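Local coordinates for EAL domain protein (Vibrio cholerae serotype O1, PDB 6IJ2) that degrades the cyclic dinucleotides c-di-GMP and cGAMP as a phosphodiesterase, here with the linear dinucleotide 5'-pGpG bound, at residues Phe30-Asn35 and Tyr238-Gly243; Val34-Lys39 and Glu232-Tyr237; Glu40-Glu45 and Thr89-Ile94. The protein carries 1 engineered substitution. All coordinates share one frame; numbering follows the deposited sequence.

Contact 1 of 3, residues Phe30-Asn35 and Tyr238-Gly243. With nucleotides of chain B.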
loop_
_atom_site.group_PDB
_atom_site.type_symbol
_atom_site.label_atom_id
_atom_site.label_comp_id
_atom_site.label_asym_id
_atom_site.label_seq_id
_atom_site.Cartn_x
_atom_site.Cartn_y
_atom_site.Cartn_z
ATOM N N PHE A 30 -25.095 -11.312 -2.980
ATOM C CA PHE A 30 -24.264 -12.010 -2.008
ATOM C C PHE A 30 -23.299 -12.925 -2.744
ATOM O O PHE A 30 -23.682 -13.617 -3.691
ATOM C CB PHE A 30 -25.130 -12.832 -1.002
ATOM C CG PHE A 30 -26.031 -11.982 -0.165
ATOM C CD1 PHE A 30 -25.567 -11.403 1.008
ATOM C CD2 PHE A 30 -27.329 -11.715 -0.576
ATOM C CE1 PHE A 30 -26.404 -10.592 1.779
ATOM C CE2 PHE A 30 -28.165 -10.908 0.182
ATOM C CZ PHE A 30 -27.702 -10.345 1.361
ATOM N N GLN A 31 -22.041 -12.931 -2.303
ATOM C CA GLN A 31 -21.048 -13.788 -2.920
ATOM C C GLN A 31 -20.405 -14.656 -1.847
ATOM O O GLN A 31 -19.920 -14.127 -0.832
ATOM C CB GLN A 31 -19.968 -12.976 -3.657
ATOM C CG GLN A 31 -18.992 -13.876 -4.388
ATOM C CD GLN A 31 -17.924 -13.100 -5.123
ATOM O OE1 GLN A 31 -17.500 -12.040 -4.666
ATOM N NE2 GLN A 31 -17.480 -13.623 -6.274
ATOM N N PRO A 32 -20.361 -15.976 -2.031
ATOM C CA PRO A 32 -19.846 -16.847 -0.963
ATOM C C PRO A 32 -18.331 -16.783 -0.798
ATOM O O PRO A 32 -17.569 -16.570 -1.747
ATOM C CB PRO A 32 -20.293 -18.250 -1.398
ATOM C CG PRO A 32 -20.445 -18.163 -2.867
ATOM C CD PRO A 32 -20.915 -16.749 -3.155
ATOM N N ILE A 33 -17.913 -16.945 0.455
ATOM C CA ILE A 33 -16.528 -17.159 0.844
ATOM C C ILE A 33 -16.431 -18.621 1.242
ATOM O O ILE A 33 -17.210 -19.075 2.081
ATOM C CB ILE A 33 -16.140 -16.237 2.014
ATOM C CG1 ILE A 33 -16.266 -14.766 1.590
ATOM C CG2 ILE A 33 -14.731 -16.541 2.528
ATOM C CD1 ILE A 33 -16.247 -13.788 2.772
ATOM N N VAL A 34 -15.496 -19.354 0.646
ATOM C CA VAL A 34 -15.433 -20.808 0.784
ATOM C C VAL A 34 -14.229 -21.155 1.637
ATOM O O VAL A 34 -13.149 -20.589 1.441
ATOM C CB VAL A 34 -15.338 -21.492 -0.591
ATOM C CG1 VAL A 34 -15.232 -22.994 -0.439
ATOM C CG2 VAL A 34 -16.530 -21.131 -1.452
ATOM N N ASN A 35 -14.416 -22.061 2.603
ATOM C CA ASN A 35 -13.287 -22.693 3.280
ATOM C C ASN A 35 -12.859 -23.882 2.428
ATOM O O ASN A 35 -13.565 -24.895 2.375
ATOM C CB ASN A 35 -13.671 -23.137 4.689
ATOM C CG ASN A 35 -12.501 -23.698 5.449
ATOM O OD1 ASN A 35 -11.777 -24.561 4.949
ATOM N ND2 ASN A 35 -12.286 -23.194 6.651
ATOM N N TYR A 238 -14.475 -18.235 -9.663
ATOM C CA TYR A 238 -14.250 -19.674 -9.762
ATOM C C TYR A 238 -15.201 -20.448 -8.860
ATOM O O TYR A 238 -15.634 -21.551 -9.213
ATOM C CB TYR A 238 -12.805 -20.020 -9.413
ATOM C CG TYR A 238 -12.545 -21.509 -9.446
ATOM C CD1 TYR A 238 -12.621 -22.216 -10.636
ATOM C CD2 TYR A 238 -12.242 -22.208 -8.283
ATOM C CE1 TYR A 238 -12.406 -23.587 -10.674
ATOM C CE2 TYR A 238 -12.021 -23.586 -8.310
ATOM C CZ TYR A 238 -12.097 -24.261 -9.511
ATOM O OH TYR A 238 -11.877 -25.618 -9.554
ATOM N N PHE A 239 -15.554 -19.879 -7.708
ATOM C CA PHE A 239 -16.481 -20.533 -6.786
ATOM C C PHE A 239 -17.931 -20.170 -7.088
ATOM O O PHE A 239 -18.779 -21.055 -7.252
ATOM C CB PHE A 239 -16.116 -20.171 -5.344
ATOM C CG PHE A 239 -14.708 -20.532 -4.988
ATOM C CD1 PHE A 239 -14.367 -21.846 -4.702
ATOM C CD2 PHE A 239 -13.709 -19.566 -4.986
ATOM C CE1 PHE A 239 -13.050 -22.190 -4.396
ATOM C CE2 PHE A 239 -12.396 -19.907 -4.683
ATOM C CZ PHE A 239 -12.067 -21.216 -4.385
ATOM N N ALA A 240 -18.225 -18.876 -7.179
ATOM C CA ALA A 240 -19.561 -18.428 -7.533
ATOM C C ALA A 240 -19.540 -16.925 -7.704
ATOM O O ALA A 240 -18.953 -16.214 -6.885
ATOM C CB ALA A 240 -20.593 -18.807 -6.461
ATOM N N LYS A 241 -20.194 -16.457 -8.763
ATOM C CA LYS A 241 -20.464 -15.044 -8.920
ATOM C C LYS A 241 -21.444 -14.576 -7.845
ATOM O O LYS A 241 -22.176 -15.384 -7.273
ATOM C CB LYS A 241 -21.047 -14.771 -10.305
ATOM C CG LYS A 241 -20.208 -15.285 -11.469
ATOM C CD LYS A 241 -20.981 -15.128 -12.774
ATOM C CE LYS A 241 -20.309 -15.845 -13.932
ATOM N NZ LYS A 241 -21.138 -15.758 -15.173
ATOM N N PRO A 242 -21.476 -13.274 -7.560
ATOM C CA PRO A 242 -22.508 -12.733 -6.665
ATOM C C PRO A 242 -23.912 -13.114 -7.119
ATOM O O PRO A 242 -24.207 -13.182 -8.313
ATOM C CB PRO A 242 -22.286 -11.220 -6.752
ATOM C CG PRO A 242 -20.795 -11.093 -7.074
ATOM C CD PRO A 242 -20.534 -12.229 -8.022
ATOM N N GLY A 243 -24.790 -13.354 -6.152
ATOM C CA GLY A 243 -26.157 -13.689 -6.487
ATOM C C GLY A 243 -27.120 -12.605 -6.061
ATOM O O GLY A 243 -27.166 -12.243 -4.881
ATOM O OP3 G B 1 -12.760 -5.960 -2.898
ATOM P P G B 1 -13.851 -5.094 -3.259
ATOM O OP1 G B 1 -14.913 -5.172 -2.303
ATOM O OP2 G B 1 -13.265 -3.817 -3.494
ATOM O "O5'" G B 1 -14.304 -5.671 -4.650
ATOM C "C5'" G B 1 -15.493 -6.441 -4.791
ATOM C "C4'" G B 1 -15.850 -6.570 -6.252
ATOM O "O4'" G B 1 -15.129 -7.678 -6.825
ATOM C "C3'" G B 1 -17.328 -6.825 -6.572
ATOM O "O3'" G B 1 -17.830 -5.982 -7.589
ATOM C "C2'" G B 1 -17.329 -8.257 -7.087
ATOM O "O2'" G B 1 -18.276 -8.552 -8.071
ATOM C "C1'" G B 1 -15.955 -8.346 -7.726
ATOM N N9 G B 1 -15.477 -9.715 -7.860
ATOM C C8 G B 1 -15.705 -10.757 -6.998
ATOM N N7 G B 1 -15.139 -11.866 -7.378
ATOM C C5 G B 1 -14.490 -11.533 -8.555
ATOM C C6 G B 1 -13.698 -12.326 -9.423
ATOM O O6 G B 1 -13.418 -13.513 -9.329
ATOM N N1 G B 1 -13.240 -11.595 -10.509
ATOM C C2 G B 1 -13.500 -10.268 -10.723
ATOM N N2 G B 1 -12.954 -9.737 -11.814
ATOM N N3 G B 1 -14.221 -9.514 -9.915
ATOM C C4 G B 1 -14.681 -10.206 -8.858
#

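Contact 2 of 3, residues Val34-Lys39 and Glu232-Tyr237. With nucleotides of chain B.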
loop_
_atom_site.group_PDB
_atom_site.type_symbol
_atom_site.label_atom_id
_atom_site.label_comp_id
_atom_site.label_asym_id
_atom_site.label_seq_id
_atom_site.Cartn_x
_atom_site.Cartn_y
_atom_site.Cartn_z
ATOM N N VAL A 34 -15.496 -19.354 0.646
ATOM C CA VAL A 34 -15.433 -20.808 0.784
ATOM C C VAL A 34 -14.229 -21.155 1.637
ATOM O O VAL A 34 -13.149 -20.589 1.441
ATOM C CB VAL A 34 -15.338 -21.492 -0.591
ATOM C CG1 VAL A 34 -15.232 -22.994 -0.439
ATOM C CG2 VAL A 34 -16.530 -21.131 -1.452
ATOM N N ASN A 35 -14.416 -22.061 2.603
ATOM C CA ASN A 35 -13.287 -22.693 3.280
ATOM C C ASN A 35 -12.859 -23.882 2.428
ATOM O O ASN A 35 -13.565 -24.895 2.375
ATOM C CB ASN A 35 -13.671 -23.137 4.689
ATOM C CG ASN A 35 -12.501 -23.698 5.449
ATOM O OD1 ASN A 35 -11.777 -24.561 4.949
ATOM N ND2 ASN A 35 -12.286 -23.194 6.651
ATOM N N CYS A 36 -11.707 -23.759 1.760
ATOM C CA CYS A 36 -11.258 -24.761 0.797
ATOM C C CYS A 36 -10.766 -26.042 1.452
ATOM O O CYS A 36 -10.623 -27.054 0.761
ATOM C CB CYS A 36 -10.161 -24.169 -0.089
ATOM S SG CYS A 36 -10.851 -22.898 -1.157
ATOM N N ARG A 37 -10.508 -26.026 2.753
ATOM C CA ARG A 37 -10.114 -27.250 3.432
ATOM C C ARG A 37 -11.333 -28.100 3.785
ATOM O O ARG A 37 -11.372 -29.294 3.482
ATOM C CB ARG A 37 -9.317 -26.915 4.686
ATOM C CG ARG A 37 -8.447 -28.059 5.159
ATOM C CD ARG A 37 -7.918 -27.784 6.542
ATOM N NE ARG A 37 -8.958 -28.010 7.533
ATOM C CZ ARG A 37 -9.501 -27.062 8.288
ATOM N NH1 ARG A 37 -9.096 -25.808 8.189
ATOM N NH2 ARG A 37 -10.441 -27.380 9.156
ATOM N N THR A 38 -12.340 -27.497 4.421
ATOM C CA THR A 38 -13.540 -28.219 4.843
ATOM C C THR A 38 -14.611 -28.285 3.763
ATOM O O THR A 38 -15.571 -29.061 3.904
ATOM C CB THR A 38 -14.152 -27.544 6.069
ATOM O OG1 THR A 38 -14.598 -26.233 5.695
ATOM C CG2 THR A 38 -13.124 -27.415 7.176
ATOM N N LYS A 39 -14.487 -27.459 2.727
ATOM C CA LYS A 39 -15.436 -27.329 1.625
ATOM C C LYS A 39 -16.766 -26.747 2.076
ATOM O O LYS A 39 -17.752 -26.793 1.341
ATOM C CB LYS A 39 -15.630 -28.668 0.901
ATOM C CG LYS A 39 -14.321 -29.192 0.324
ATOM C CD LYS A 39 -14.481 -30.533 -0.360
ATOM C CE LYS A 39 -13.121 -31.121 -0.708
ATOM N NZ LYS A 39 -13.230 -32.516 -1.231
ATOM N N GLU A 232 -6.847 -20.890 3.329
ATOM C CA GLU A 232 -8.073 -21.661 3.483
ATOM C C GLU A 232 -9.280 -20.921 2.926
ATOM O O GLU A 232 -10.012 -21.475 2.107
ATOM C CB GLU A 232 -8.294 -22.008 4.956
ATOM C CG GLU A 232 -7.201 -22.895 5.518
ATOM C CD GLU A 232 -7.648 -23.623 6.778
ATOM O OE1 GLU A 232 -8.767 -23.351 7.252
ATOM O OE2 GLU A 232 -6.886 -24.480 7.279
ATOM N N LEU A 233 -9.471 -19.660 3.313
ATOM C CA LEU A 233 -10.632 -18.901 2.866
ATOM C C LEU A 233 -10.380 -18.300 1.490
ATOM O O LEU A 233 -9.368 -17.615 1.269
ATOM C CB LEU A 233 -10.975 -17.794 3.864
ATOM C CG LEU A 233 -11.236 -18.234 5.298
ATOM C CD1 LEU A 233 -11.621 -17.038 6.171
ATOM C CD2 LEU A 233 -12.326 -19.297 5.315
ATOM N N MET A 234 -11.306 -18.539 0.561
ATOM C CA MET A 234 -11.190 -17.977 -0.778
ATOM C C MET A 234 -12.543 -17.465 -1.256
ATOM O O MET A 234 -13.604 -17.879 -0.777
ATOM C CB MET A 234 -10.639 -19.006 -1.780
ATOM C CG MET A 234 -9.224 -19.480 -1.437
ATOM S SD MET A 234 -8.504 -20.433 -2.779
ATOM C CE MET A 234 -7.362 -21.511 -1.908
ATOM N N GLN A 235 -12.477 -16.561 -2.225
ATOM C CA GLN A 235 -13.650 -15.936 -2.811
ATOM C C GLN A 235 -13.332 -15.667 -4.274
ATOM O O GLN A 235 -12.182 -15.384 -4.616
ATOM C CB GLN A 235 -13.976 -14.644 -2.050
ATOM C CG GLN A 235 -15.197 -13.918 -2.479
ATOM C CD GLN A 235 -15.458 -12.687 -1.622
ATOM O OE1 GLN A 235 -14.766 -12.434 -0.620
ATOM N NE2 GLN A 235 -16.444 -11.916 -2.011
ATOM N N GLY A 236 -14.329 -15.771 -5.139
ATOM C CA GLY A 236 -14.081 -15.455 -6.533
ATOM C C GLY A 236 -15.046 -16.156 -7.468
ATOM O O GLY A 236 -15.748 -17.097 -7.102
ATOM N N TYR A 237 -15.046 -15.672 -8.718
ATOM C CA TYR A 237 -15.903 -16.241 -9.755
ATOM C C TYR A 237 -15.691 -17.741 -9.918
ATOM O O TYR A 237 -16.624 -18.456 -10.296
ATOM C CB TYR A 237 -15.652 -15.539 -11.090
ATOM C CG TYR A 237 -16.149 -14.106 -11.175
ATOM C CD1 TYR A 237 -16.944 -13.550 -10.173
ATOM C CD2 TYR A 237 -15.834 -13.318 -12.267
ATOM C CE1 TYR A 237 -17.399 -12.242 -10.261
ATOM C CE2 TYR A 237 -16.274 -12.007 -12.363
ATOM C CZ TYR A 237 -17.061 -11.475 -11.360
ATOM O OH TYR A 237 -17.505 -10.171 -11.464
ATOM O OP3 G B 1 -12.760 -5.960 -2.898
ATOM P P G B 1 -13.851 -5.094 -3.259
ATOM O OP1 G B 1 -14.913 -5.172 -2.303
ATOM O OP2 G B 1 -13.265 -3.817 -3.494
ATOM O "O5'" G B 1 -14.304 -5.671 -4.650
ATOM C "C5'" G B 1 -15.493 -6.441 -4.791
ATOM C "C4'" G B 1 -15.850 -6.570 -6.252
ATOM O "O4'" G B 1 -15.129 -7.678 -6.825
ATOM C "C3'" G B 1 -17.328 -6.825 -6.572
ATOM O "O3'" G B 1 -17.830 -5.982 -7.589
ATOM C "C2'" G B 1 -17.329 -8.257 -7.087
ATOM O "O2'" G B 1 -18.276 -8.552 -8.071
ATOM C "C1'" G B 1 -15.955 -8.346 -7.726
ATOM N N9 G B 1 -15.477 -9.715 -7.860
ATOM C C8 G B 1 -15.705 -10.757 -6.998
ATOM N N7 G B 1 -15.139 -11.866 -7.378
ATOM C C5 G B 1 -14.490 -11.533 -8.555
ATOM C C6 G B 1 -13.698 -12.326 -9.423
ATOM O O6 G B 1 -13.418 -13.513 -9.329
ATOM N N1 G B 1 -13.240 -11.595 -10.509
ATOM C C2 G B 1 -13.500 -10.268 -10.723
ATOM N N2 G B 1 -12.954 -9.737 -11.814
ATOM N N3 G B 1 -14.221 -9.514 -9.915
ATOM C C4 G B 1 -14.681 -10.206 -8.858
#

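Contact 3 of 3, residues Glu40-Glu45 and Thr89-Ile94. With CA (calcium ion), chain J.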
loop_
_atom_site.group_PDB
_atom_site.type_symbol
_atom_site.label_atom_id
_atom_site.label_comp_id
_atom_site.label_asym_id
_atom_site.label_seq_id
_atom_site.Cartn_x
_atom_site.Cartn_y
_atom_site.Cartn_z
ATOM N N GLU A 40 -16.796 -26.161 3.262
ATOM C CA GLU A 40 -17.967 -25.475 3.772
ATOM C C GLU A 40 -17.910 -23.992 3.425
ATOM O O GLU A 40 -16.848 -23.421 3.174
ATOM C CB GLU A 40 -18.070 -25.653 5.287
ATOM C CG GLU A 40 -18.216 -27.117 5.710
ATOM C CD GLU A 40 -18.042 -27.327 7.203
ATOM O OE1 GLU A 40 -17.751 -26.344 7.920
ATOM O OE2 GLU A 40 -18.196 -28.482 7.661
ATOM N N ILE A 41 -19.081 -23.370 3.420
ATOM C CA ILE A 41 -19.161 -21.935 3.174
ATOM C C ILE A 41 -18.879 -21.204 4.482
ATOM O O ILE A 41 -19.550 -21.435 5.493
ATOM C CB ILE A 41 -20.530 -21.555 2.593
ATOM C CG1 ILE A 41 -20.649 -22.133 1.180
ATOM C CG2 ILE A 41 -20.720 -20.048 2.608
ATOM C CD1 ILE A 41 -22.002 -21.939 0.540
ATOM N N PHE A 42 -17.871 -20.329 4.453
ATOM C CA PHE A 42 -17.512 -19.514 5.610
ATOM C C PHE A 42 -18.519 -18.389 5.813
ATOM O O PHE A 42 -18.840 -18.020 6.951
ATOM C CB PHE A 42 -16.090 -18.944 5.392
ATOM C CG PHE A 42 -15.733 -17.817 6.325
ATOM C CD1 PHE A 42 -15.190 -18.086 7.576
ATOM C CD2 PHE A 42 -15.963 -16.490 5.963
ATOM C CE1 PHE A 42 -14.870 -17.060 8.438
ATOM C CE2 PHE A 42 -15.645 -15.456 6.826
ATOM C CZ PHE A 42 -15.097 -15.739 8.062
ATOM N N GLY A 43 -19.010 -17.823 4.717
ATOM C CA GLY A 43 -19.949 -16.721 4.788
ATOM C C GLY A 43 -20.189 -16.146 3.406
ATOM O O GLY A 43 -19.822 -16.748 2.397
ATOM N N TYR A 44 -20.830 -14.972 3.378
ATOM C CA TYR A 44 -21.124 -14.267 2.130
ATOM C C TYR A 44 -20.818 -12.789 2.290
ATOM O O TYR A 44 -21.135 -12.198 3.327
ATOM C CB TYR A 44 -22.610 -14.399 1.724
ATOM C CG TYR A 44 -23.032 -15.787 1.319
ATOM C CD1 TYR A 44 -23.318 -16.753 2.277
ATOM C CD2 TYR A 44 -23.160 -16.128 -0.019
ATOM C CE1 TYR A 44 -23.700 -18.019 1.918
ATOM C CE2 TYR A 44 -23.540 -17.398 -0.392
ATOM C CZ TYR A 44 -23.815 -18.339 0.583
ATOM O OH TYR A 44 -24.199 -19.613 0.227
ATOM N N GLU A 45 -20.229 -12.189 1.255
ATOM C CA GLU A 45 -20.059 -10.748 1.208
ATOM C C GLU A 45 -21.302 -10.135 0.574
ATOM O O GLU A 45 -21.776 -10.616 -0.465
ATOM C CB GLU A 45 -18.803 -10.359 0.422
ATOM C CG GLU A 45 -18.636 -8.863 0.356
ATOM C CD GLU A 45 -17.419 -8.407 -0.415
ATOM O OE1 GLU A 45 -16.756 -9.238 -1.082
ATOM O OE2 GLU A 45 -17.135 -7.198 -0.327
ATOM N N THR A 89 -26.827 -18.688 7.926
ATOM C CA THR A 89 -26.416 -19.107 9.261
ATOM C C THR A 89 -24.910 -19.024 9.479
ATOM O O THR A 89 -24.442 -19.304 10.592
ATOM C CB THR A 89 -26.923 -20.527 9.562
ATOM O OG1 THR A 89 -26.417 -21.455 8.597
ATOM C CG2 THR A 89 -28.460 -20.561 9.535
ATOM N N SER A 90 -24.147 -18.609 8.466
ATOM C CA SER A 90 -22.723 -18.354 8.592
ATOM C C SER A 90 -22.480 -16.838 8.609
ATOM O O SER A 90 -23.382 -16.058 8.937
ATOM C CB SER A 90 -21.981 -19.078 7.460
ATOM O OG SER A 90 -22.357 -18.569 6.192
ATOM N N LYS A 91 -21.266 -16.419 8.254
ATOM C CA LYS A 91 -20.880 -15.018 8.401
ATOM C C LYS A 91 -21.479 -14.134 7.308
ATOM O O LYS A 91 -21.642 -14.555 6.160
ATOM C CB LYS A 91 -19.356 -14.888 8.405
ATOM C CG LYS A 91 -18.687 -15.626 9.575
ATOM C CD LYS A 91 -18.494 -14.728 10.779
ATOM C CE LYS A 91 -17.896 -15.494 11.957
ATOM N NZ LYS A 91 -16.566 -16.063 11.617
ATOM N N LEU A 92 -21.842 -12.910 7.696
ATOM C CA LEU A 92 -22.245 -11.854 6.776
ATOM C C LEU A 92 -21.166 -10.771 6.783
ATOM O O LEU A 92 -20.868 -10.192 7.833
ATOM C CB LEU A 92 -23.610 -11.285 7.175
ATOM C CG LEU A 92 -24.084 -10.070 6.371
ATOM C CD1 LEU A 92 -24.291 -10.444 4.900
ATOM C CD2 LEU A 92 -25.305 -9.408 6.963
ATOM N N SER A 93 -20.584 -10.495 5.619
ATOM C CA SER A 93 -19.479 -9.543 5.504
ATOM C C SER A 93 -19.973 -8.306 4.770
ATOM O O SER A 93 -20.516 -8.415 3.668
ATOM C CB SER A 93 -18.294 -10.161 4.779
ATOM O OG SER A 93 -17.119 -9.384 4.973
ATOM N N ILE A 94 -19.793 -7.141 5.386
ATOM C CA ILE A 94 -20.351 -5.890 4.888
ATOM C C ILE A 94 -19.208 -4.933 4.618
ATOM O O ILE A 94 -18.284 -4.813 5.430
ATOM C CB ILE A 94 -21.354 -5.264 5.876
ATOM C CG1 ILE A 94 -22.500 -6.244 6.132
ATOM C CG2 ILE A 94 -21.910 -3.941 5.331
ATOM C CD1 ILE A 94 -23.356 -5.884 7.337
HETATM CA CA CA J . -15.036 -6.053 -0.047
HETATM O O HOH W 1 -14.354 -7.955 -1.185
#

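Contact 1 of 3, residues Phe30-Asn35 and Tyr238-Gly243
The carbonyl oxygen of Phe30 is approached by two groups of the 238-243 segment: Gly243 N donates to Phe30 O at 2.7 Å, and Pro242 CA brings a C-H to the same Phe30 O at 3.3 Å. Phe30 N returns a bond to Gly243 O at 3.0 Å, completing an antiparallel hydrogen-bonded pair. The main chains stay close at Gln31 and Pro242, then part towards Val34, and side chains bridge the gap. With CG anti to the backbone N (chi1 -176°) and the chain extended beyond it, Gln31 carries its amide across to Ala240: NE2 donates to Ala240 O at 3.0 Å, nearly straight (165°), with each partner in the other's plane. Gln31 NE2 also lies 3.1 Å from N7 of G1 of chain B, while Gln31 OE1 is hydrogen-bonded to Gln235, which fixes the flip of the amide. Pro242 flanks this group, its CG 3.7 Å from the ribose O2' of G1 of chain B. Farther along, the contact becomes apolar: Pro32 CG meets Ala240 CB at 3.7 Å, and Val34 CG2 reaches the Phe239 ring obliquely. Tyr238 CD2 lies over the centre of one face of the Phe239 ring, and Phe254 meets that ring edge-to-face. Here the first and last strands of the EAL domain pair to close its modified TIM barrel, beside the bound guanine.

Contact 2 of 3, residues Val34-Lys39 and Glu232-Tyr237
Arg37 and Glu232 lie side by side and meet through one nitrogen: NH1 of Arg37 sits 2.7 Å from Glu232 OE1 in a salt bridge, and its bond to the other oxygen, OE2, is bent and weak. The carboxylate arrives at the guanidinium edge with the two planes 55° apart, so the pair does not make the flat two-nitrogen fork. Asn35 runs alongside the same carboxylate, its ND2 3.6 Å from Glu232 OE1. Next along the strands, Cys36 SG packs on the extended Met234 side chain, 3.8 Å from SD, and the Leu233 methyl CD2 rests on Asn35 CB at 4.1 Å. At the other end of 232-237, Tyr237 N donates to O6 of G1 of chain B at 2.8 Å, and the guanine lies over one face of the Tyr237 ring. Backbone bonds hold the frame: Val34 and Met234 exchange N-H and C=O in an antiparallel hydrogen-bonded pair of the closing barrel strands, and Cys36 N donates to Glu232 O at 2.9 Å. Beyond that pairing strand 27-35 ends in an Asx turn. Asn35 OD1 accepts from Arg37 N at 2.9 Å, in the carbonyl plane, and from Thr38 N at 3.0 Å, above it, which ties down the loop that presents Arg37. Phe223 of helix 220-229 and Phe254 of helix 252-255 pack against Cys36.

Contact 3 of 3, residues Glu40-Glu45 and Thr89-Ile94
Lys91 crosses the Phe42 ring with its CG over one face. This CG stands 4.2 Å from the ring centroid, 22° off the normal and displaced toward the rim, a CH-pi contact. Bends at chi2 and chi4 bring the far end of the lysine back, leaving NZ 3.7 Å from Phe42 CE1. A chi1 of 165° swings the ring of Phe42 back towards Lys91, although its CB points away. On the next position Gly43 has no side chain, and Ser90 OG comes within 3.3 Å of Gly43 CA; the same hydroxyl oxygen faces the edge of the Tyr44 ring. The backbones pair in parallel: Lys91 N donates to Phe42 O on a lone pair, Tyr44 N to Lys91 O, and Ser93 N to Tyr44 O at 2.9 Å. Glu45, the glutamate that opens the EAL signature, extends fully from this strand to the metal. Its OE2 binds a calcium ion at 2.4 Å, whereas OE1 is 2.7 Å from a water that is itself a ligand of that ion, 2.3 Å away. Asn95, Glu128, Asp158 and a phosphate of the bound RNA share the site, and Gln235 NE2 bonds to Glu45 OE1, steadying the carboxylate's rotation. Ser93, on the same face of the sheet, turns its hydroxyl to Glu128. On the side away from 89-94, Phe42 and Gly43 both oppose Ile33 in a classic beta bulge with strand 27-35; strand 91-96 pairs onward with strand 125-129, and Leu92 packs against Ile80 and Ala83 of helix 68-85.

Overall arrangement
Contacts 1 and 2 are two ends of one interrupted strand pairing, 27-35 against 233-244, with centres 9 Å apart and Val34 and Asn35 in common. Contact 3 continues the sheet on the other side of strand 27-35: Ile33 N lies 2.7 Å from Gly43 O and Ile33 O 2.8 Å from Phe42 N. All three meet at Gln235, whose NE2 is 2.9 Å from Gln31 OE1 of contact 1 and 2.9 Å from Glu45 OE1 of contact 3. This joins the residues beside the guanine to the calcium ligand, the side chain of Gln31 being about 8 Å from a bound calcium ion. Contacts 2 and 3 also pack directly, Leu233 CD2 lying 3.8 Å from Phe42 CB.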